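Local coordinates for SusD-like protein BACOVA_02651 (Bacteroides ovatus, PDB 5E76) that binds polysaccharide at the bacterial cell surface and probably mediates the capture of xyloglucan before its transport into the periplasm for degradation, at residues R30-I35 and N252-D257; P46-Q51 and S272-S277. All coordinates share one frame; numbering follows the deposited sequence.

Contact 1 (R30-I35 and N252-D257). With BGC (beta-D-glucopyranose), chain B; XYS (alpha-D-xylopyranose), chain C.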
# COMPACT_ATOMS: atom_id res chain seq x y z
N ARG A 30 -10.40 7.84 0.57
CA ARG A 30 -9.50 8.90 0.16
C ARG A 30 -8.11 8.82 0.81
O ARG A 30 -7.10 8.82 0.11
CB ARG A 30 -10.10 10.27 0.46
CG ARG A 30 -9.06 11.39 0.49
CD ARG A 30 -9.67 12.76 0.27
NE ARG A 30 -10.31 12.83 -1.04
CZ ARG A 30 -11.32 13.62 -1.35
NH1 ARG A 30 -11.84 14.45 -0.44
NH2 ARG A 30 -11.85 13.59 -2.57
N SER A 31 -8.07 8.78 2.13
CA SER A 31 -6.86 8.99 2.90
C SER A 31 -5.75 8.04 2.48
O SER A 31 -4.58 8.39 2.50
CB SER A 31 -7.16 8.80 4.37
OG SER A 31 -7.61 7.49 4.65
N ILE A 32 -6.15 6.83 2.12
CA ILE A 32 -5.26 5.80 1.61
C ILE A 32 -4.25 6.31 0.55
O ILE A 32 -3.13 5.82 0.50
CB ILE A 32 -6.08 4.65 0.99
CG1 ILE A 32 -5.15 3.50 0.62
CG2 ILE A 32 -6.84 5.12 -0.22
CD1 ILE A 32 -5.86 2.18 0.40
N VAL A 33 -4.63 7.30 -0.25
CA VAL A 33 -3.77 7.81 -1.30
C VAL A 33 -2.68 8.77 -0.79
O VAL A 33 -1.51 8.52 -1.01
CB VAL A 33 -4.63 8.47 -2.42
CG1 VAL A 33 -3.81 9.09 -3.53
CG2 VAL A 33 -5.49 7.44 -3.04
N PRO A 34 -3.06 9.88 -0.11
CA PRO A 34 -2.01 10.78 0.40
C PRO A 34 -1.11 10.12 1.44
O PRO A 34 0.07 10.44 1.51
CB PRO A 34 -2.81 11.94 1.02
CG PRO A 34 -4.11 11.42 1.26
CD PRO A 34 -4.39 10.40 0.22
N ILE A 35 -1.64 9.18 2.21
CA ILE A 35 -0.88 8.56 3.27
C ILE A 35 0.01 7.40 2.75
O ILE A 35 1.21 7.34 3.06
CB ILE A 35 -1.78 8.04 4.36
CG1 ILE A 35 -2.50 9.21 5.02
CG2 ILE A 35 -0.97 7.29 5.41
CD1 ILE A 35 -3.46 8.80 6.03
N ASN A 252 -15.59 1.76 -4.43
CA ASN A 252 -14.26 2.33 -4.49
C ASN A 252 -14.36 3.77 -4.99
O ASN A 252 -14.57 4.00 -6.17
CB ASN A 252 -13.40 1.47 -5.42
CG ASN A 252 -11.95 1.84 -5.42
OD1 ASN A 252 -11.55 2.92 -4.98
ND2 ASN A 252 -11.15 0.95 -5.94
N THR A 253 -14.20 4.74 -4.10
CA THR A 253 -14.45 6.13 -4.45
C THR A 253 -13.23 6.89 -4.98
O THR A 253 -13.29 8.11 -5.20
CB THR A 253 -14.98 6.87 -3.22
OG1 THR A 253 -14.16 6.52 -2.11
CG2 THR A 253 -16.40 6.43 -2.93
N LEU A 254 -12.14 6.16 -5.23
CA LEU A 254 -10.86 6.80 -5.53
C LEU A 254 -10.76 7.33 -6.96
O LEU A 254 -9.88 8.14 -7.26
CB LEU A 254 -9.70 5.82 -5.25
CG LEU A 254 -9.46 5.49 -3.75
CD1 LEU A 254 -8.35 4.45 -3.59
CD2 LEU A 254 -9.13 6.75 -2.95
N LEU A 255 -11.67 6.91 -7.83
CA LEU A 255 -11.62 7.24 -9.26
C LEU A 255 -11.34 8.72 -9.60
O LEU A 255 -10.43 9.02 -10.38
CB LEU A 255 -12.95 6.83 -9.89
CG LEU A 255 -13.01 6.85 -11.41
CD1 LEU A 255 -12.34 5.59 -11.92
CD2 LEU A 255 -14.43 6.94 -11.84
N SER A 256 -12.13 9.63 -9.03
CA SER A 256 -12.10 11.04 -9.41
C SER A 256 -10.91 11.75 -8.81
O SER A 256 -10.49 12.81 -9.30
CB SER A 256 -13.39 11.77 -8.97
OG SER A 256 -14.56 11.22 -9.55
N ASP A 257 -10.41 11.19 -7.70
CA ASP A 257 -9.18 11.64 -7.05
C ASP A 257 -7.91 11.20 -7.84
O ASP A 257 -6.87 11.88 -7.77
CB ASP A 257 -9.05 11.08 -5.62
CG ASP A 257 -10.05 11.67 -4.63
OD1 ASP A 257 -10.83 12.58 -4.98
OD2 ASP A 257 -10.03 11.21 -3.47
C2 BGC B . -15.66 14.86 -2.09
C3 BGC B . -15.30 16.21 -2.58
C4 BGC B . -15.89 16.45 -3.89
C5 BGC B . -17.35 16.35 -3.78
C6 BGC B . -18.02 16.76 -5.08
C1 BGC B . -17.19 14.74 -1.96
O2 BGC B . -15.02 14.63 -0.85
O3 BGC B . -13.84 16.34 -2.61
O4 BGC B . -15.56 17.78 -4.38
O5 BGC B . -17.71 14.99 -3.38
O6 BGC B . -19.17 15.98 -5.28
C1 XYS C . -10.50 16.92 -2.00
C2 XYS C . -10.98 17.71 -0.79
C3 XYS C . -10.43 19.14 -0.81
C4 XYS C . -8.93 19.15 -1.06
C5 XYS C . -8.57 18.27 -2.25
O2 XYS C . -12.41 17.75 -0.77
O3 XYS C . -10.71 19.78 0.44
O4 XYS C . -8.49 20.49 -1.31
O5 XYS C . -9.08 16.95 -2.05
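Arg30 meets Asp257 by starting extended and bending late: its CG stands anti to the backbone N (chi1 161°), and the turn at chi3 (-61°) then lays the guanidinium beside the carboxylate. The pair belongs to the glycan-binding site of this SusD-family protein, where helix 25-38 faces the short helix 255-258. The guanidinium engages through its NE edge. NE of Arg30 gives its hydrogen to OD2 of Asp257 at 2.9 Å, while NH2 of Arg30 reaches the syn lone pair of Asp257 OD1 at 2.8 Å; a weak third bond runs from NH2 to OD2. Both oxygens lie near the guanidinium plane although the carboxylate is twisted 32° against it. Since the indole NE1 of Trp271 also bonds OD1, the aspartate is itself held in place and acts as a second-shell residue, fixing the rotation of the arginine. An arginine suits this position because it can bind the acid through one edge and still offer N-H groups to sugar. NH1 of Arg30 makes weak hydrogen bonds to O2 (3.2 Å) and O3 of the chain B glucose, and NH2 adds another weak one to O3. Xylose C1 lies over one guanidinium face, 3.1 Å above its plane and offset toward the rim. A methionine in place of Arg30 would probably leave the Asp257 carboxylate without its cationic mate and the glucose hydroxyls without these donors. Away from the ion pair the contact is apolar, and branched aliphatic residues fill it: Leu254 crosses Ile32 at about a right angle, with CD1 of Leu254 3.8 Å from CG2 of Ile32, while CD2 of Leu254 lies 3.7 Å from CG2 of Val33.

Contact 2 (P46-Q51 and S272-S277). With BGC (beta-D-glucopyranose), chain D; XYS (alpha-D-xylopyranose), chain C; BGC (beta-D-glucopyranose), chain E; BGC (beta-D-glucopyranose), chain F.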
# COMPACT_ATOMS: atom_id res chain seq x y z
N PRO A 46 0.69 20.31 -5.41
CA PRO A 46 0.61 21.39 -4.43
C PRO A 46 -0.83 21.63 -3.98
O PRO A 46 -1.06 22.21 -2.92
CB PRO A 46 1.18 22.61 -5.17
CG PRO A 46 1.90 22.05 -6.34
CD PRO A 46 1.23 20.78 -6.71
N TRP A 47 -1.79 21.14 -4.76
CA TRP A 47 -3.19 21.47 -4.54
C TRP A 47 -3.97 20.24 -4.09
O TRP A 47 -5.15 20.34 -3.79
CB TRP A 47 -3.81 22.09 -5.81
CG TRP A 47 -2.94 23.23 -6.32
CD1 TRP A 47 -2.67 24.41 -5.68
CD2 TRP A 47 -2.17 23.25 -7.53
NE1 TRP A 47 -1.80 25.17 -6.41
CE2 TRP A 47 -1.48 24.49 -7.56
CE3 TRP A 47 -2.01 22.35 -8.60
CZ2 TRP A 47 -0.63 24.86 -8.61
CZ3 TRP A 47 -1.17 22.72 -9.66
CH2 TRP A 47 -0.49 23.96 -9.66
N ASN A 48 -3.31 19.07 -4.02
CA ASN A 48 -3.94 17.90 -3.41
C ASN A 48 -3.12 17.34 -2.24
O ASN A 48 -2.42 16.33 -2.38
CB ASN A 48 -4.18 16.78 -4.43
CG ASN A 48 -5.30 17.10 -5.42
OD1 ASN A 48 -5.94 18.15 -5.33
ND2 ASN A 48 -5.53 16.19 -6.39
N TYR A 49 -3.24 17.98 -1.07
CA TYR A 49 -2.66 17.47 0.16
C TYR A 49 -1.16 17.31 0.10
O TYR A 49 -0.66 16.25 0.41
CB TYR A 49 -3.27 16.11 0.50
CG TYR A 49 -4.76 16.13 0.64
CD1 TYR A 49 -5.35 16.87 1.65
CD2 TYR A 49 -5.59 15.40 -0.21
CE1 TYR A 49 -6.69 16.90 1.82
CE2 TYR A 49 -6.96 15.42 -0.07
CZ TYR A 49 -7.51 16.19 0.97
OH TYR A 49 -8.87 16.25 1.17
N PRO A 50 -0.43 18.38 -0.28
CA PRO A 50 1.03 18.30 -0.41
C PRO A 50 1.71 17.93 0.92
O PRO A 50 2.79 17.31 0.97
CB PRO A 50 1.42 19.71 -0.87
CG PRO A 50 0.24 20.63 -0.36
CD PRO A 50 -0.96 19.74 -0.48
N GLN A 51 1.04 18.30 2.02
CA GLN A 51 1.69 18.30 3.32
C GLN A 51 2.25 16.91 3.66
O GLN A 51 3.29 16.82 4.31
CB GLN A 51 0.73 18.81 4.43
CG GLN A 51 -0.61 18.06 4.52
CD GLN A 51 -1.76 18.69 3.71
OE1 GLN A 51 -1.56 19.26 2.63
NE2 GLN A 51 -2.99 18.56 4.24
N SER A 272 -8.18 15.04 -10.33
CA SER A 272 -6.79 14.83 -9.86
C SER A 272 -5.79 15.81 -10.47
O SER A 272 -5.76 16.03 -11.66
CB SER A 272 -6.30 13.41 -10.16
OG SER A 272 -5.19 13.12 -9.30
N SER A 273 -4.97 16.40 -9.62
CA SER A 273 -3.88 17.24 -10.06
C SER A 273 -2.55 16.62 -9.64
O SER A 273 -1.50 17.27 -9.62
CB SER A 273 -4.04 18.61 -9.45
OG SER A 273 -4.30 18.44 -8.07
N TYR A 274 -2.62 15.34 -9.28
CA TYR A 274 -1.43 14.58 -8.89
C TYR A 274 -0.53 14.35 -10.09
O TYR A 274 -1.02 14.07 -11.19
CB TYR A 274 -1.83 13.23 -8.30
CG TYR A 274 -2.27 13.27 -6.87
CD1 TYR A 274 -1.59 14.02 -5.93
CD2 TYR A 274 -3.36 12.52 -6.45
CE1 TYR A 274 -1.98 14.05 -4.60
CE2 TYR A 274 -3.76 12.53 -5.12
CZ TYR A 274 -3.05 13.29 -4.21
OH TYR A 274 -3.46 13.31 -2.90
N ASN A 275 0.78 14.47 -9.87
CA ASN A 275 1.77 14.02 -10.85
C ASN A 275 2.89 13.20 -10.22
O ASN A 275 3.41 13.55 -9.15
CB ASN A 275 2.35 15.23 -11.59
CG ASN A 275 1.35 15.85 -12.52
OD1 ASN A 275 1.09 15.32 -13.61
ND2 ASN A 275 0.72 16.94 -12.07
N GLY A 276 3.19 12.08 -10.87
CA GLY A 276 4.32 11.26 -10.51
C GLY A 276 5.50 12.15 -10.22
O GLY A 276 5.78 13.10 -10.97
N SER A 277 6.17 11.89 -9.11
CA SER A 277 7.18 12.79 -8.64
C SER A 277 8.43 12.59 -9.44
O SER A 277 8.64 11.52 -10.03
CB SER A 277 7.45 12.60 -7.14
OG SER A 277 7.96 11.30 -6.88
C2 BGC D . -5.71 24.99 -7.99
C3 BGC D . -5.11 25.76 -9.10
C4 BGC D . -4.31 24.95 -10.03
C5 BGC D . -5.14 23.82 -10.52
C6 BGC D . -4.50 23.03 -11.65
C1 BGC D . -6.32 23.64 -8.40
O2 BGC D . -6.77 25.74 -7.43
O3 BGC D . -4.31 26.84 -8.49
O4 BGC D . -3.84 25.77 -11.16
O5 BGC D . -5.38 22.93 -9.37
O6 BGC D . -5.38 22.01 -12.09
C1 XYS C . -10.50 16.92 -2.00
C2 XYS C . -10.98 17.71 -0.79
C3 XYS C . -10.43 19.14 -0.81
C4 XYS C . -8.93 19.15 -1.06
C5 XYS C . -8.57 18.27 -2.25
O2 XYS C . -12.41 17.75 -0.77
O3 XYS C . -10.71 19.78 0.44
O4 XYS C . -8.49 20.49 -1.31
O5 XYS C . -9.08 16.95 -2.05
C2 BGC E . -8.77 19.82 -7.52
C3 BGC E . -7.66 20.76 -7.26
C4 BGC E . -8.04 22.12 -7.61
C5 BGC E . -9.22 22.58 -6.86
C6 BGC E . -9.61 23.94 -7.38
C1 BGC E . -9.97 20.20 -6.63
O2 BGC E . -8.37 18.48 -7.29
O3 BGC E . -6.46 20.33 -8.02
O4 BGC E . -6.96 23.05 -7.32
O5 BGC E . -10.33 21.64 -7.02
O6 BGC E . -11.00 24.17 -7.24
C2 BGC F . -2.29 26.71 -12.97
C3 BGC F . -1.00 27.42 -13.11
C4 BGC F . -0.93 28.63 -12.29
C5 BGC F . -1.18 28.32 -10.87
C6 BGC F . -1.12 29.60 -10.06
C1 BGC F . -2.61 26.36 -11.50
O2 BGC F . -2.27 25.51 -13.74
O3 BGC F . -0.78 27.81 -14.51
O4 BGC F . 0.40 29.23 -12.43
O5 BGC F . -2.48 27.66 -10.68
O6 BGC F . -1.90 29.46 -8.89
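The glycan-binding site is lined here by a loop and the approach to a strand, with Trp47 and Ser273 next to each other beside the glucan backbone. CB of Ser273 sits at the edge of the Trp47 indole, near its plane, while one broad face of that ring meets the sugar. C4 of the chain D glucose lies over the centre of this face, 3.5 Å above it, and Pro46 CB backs the opposite face. A tryptophan suits the task because its long flat surface spans more than one sugar: CH2 at its far end is 3.7 Å from C1 of the chain F glucose, the next unit along.

Ser273 puts OG between its backbone N and carbonyl carbon (chi1 48°), where the hydroxyl shares a hydrogen bond of 2.9 Å with O3 of the chain E glucose and another with OG of Ser45. Segment 46-51 follows strand 43-44, which pairs antiparallel with strand 275-276, an arrangement consistent with this two-stranded ribbon holding the two sugar-binding segments close. Between them CB of Asn48 packs against the Tyr274 ring, 3.5 Å from Tyr274 CE1. A tyrosine suits the spot by giving this CB a flat ring to rest on.

Tyr274 OH in turn approaches the edge of the Tyr49 ring, 4.0 Å from Tyr49 CD2. Tyr49 extends the sugar-binding surface to a xylose branch: its CE2 is 3.3 Å from xylose O5, and its OH is 3.2 Å from xylose C2.

From the N terminus the chain passes first through 30-35 on helix 25-38, then through 46-51 in the loop before helix 51-54. After some two hundred residues, about half of them helical, it returns at 252-257 and runs on to 272-277. Contact 1 closes one long loop and contact 2 another; because their segments alternate, the two loops cross rather than nest. Both tie the N-terminal part of the chain to a much later part. The centres of the two contacts lie about 12 Å apart, and they meet directly: Asp257 O lies 2.6 Å from Ser272 OG. Both touch the same xylose.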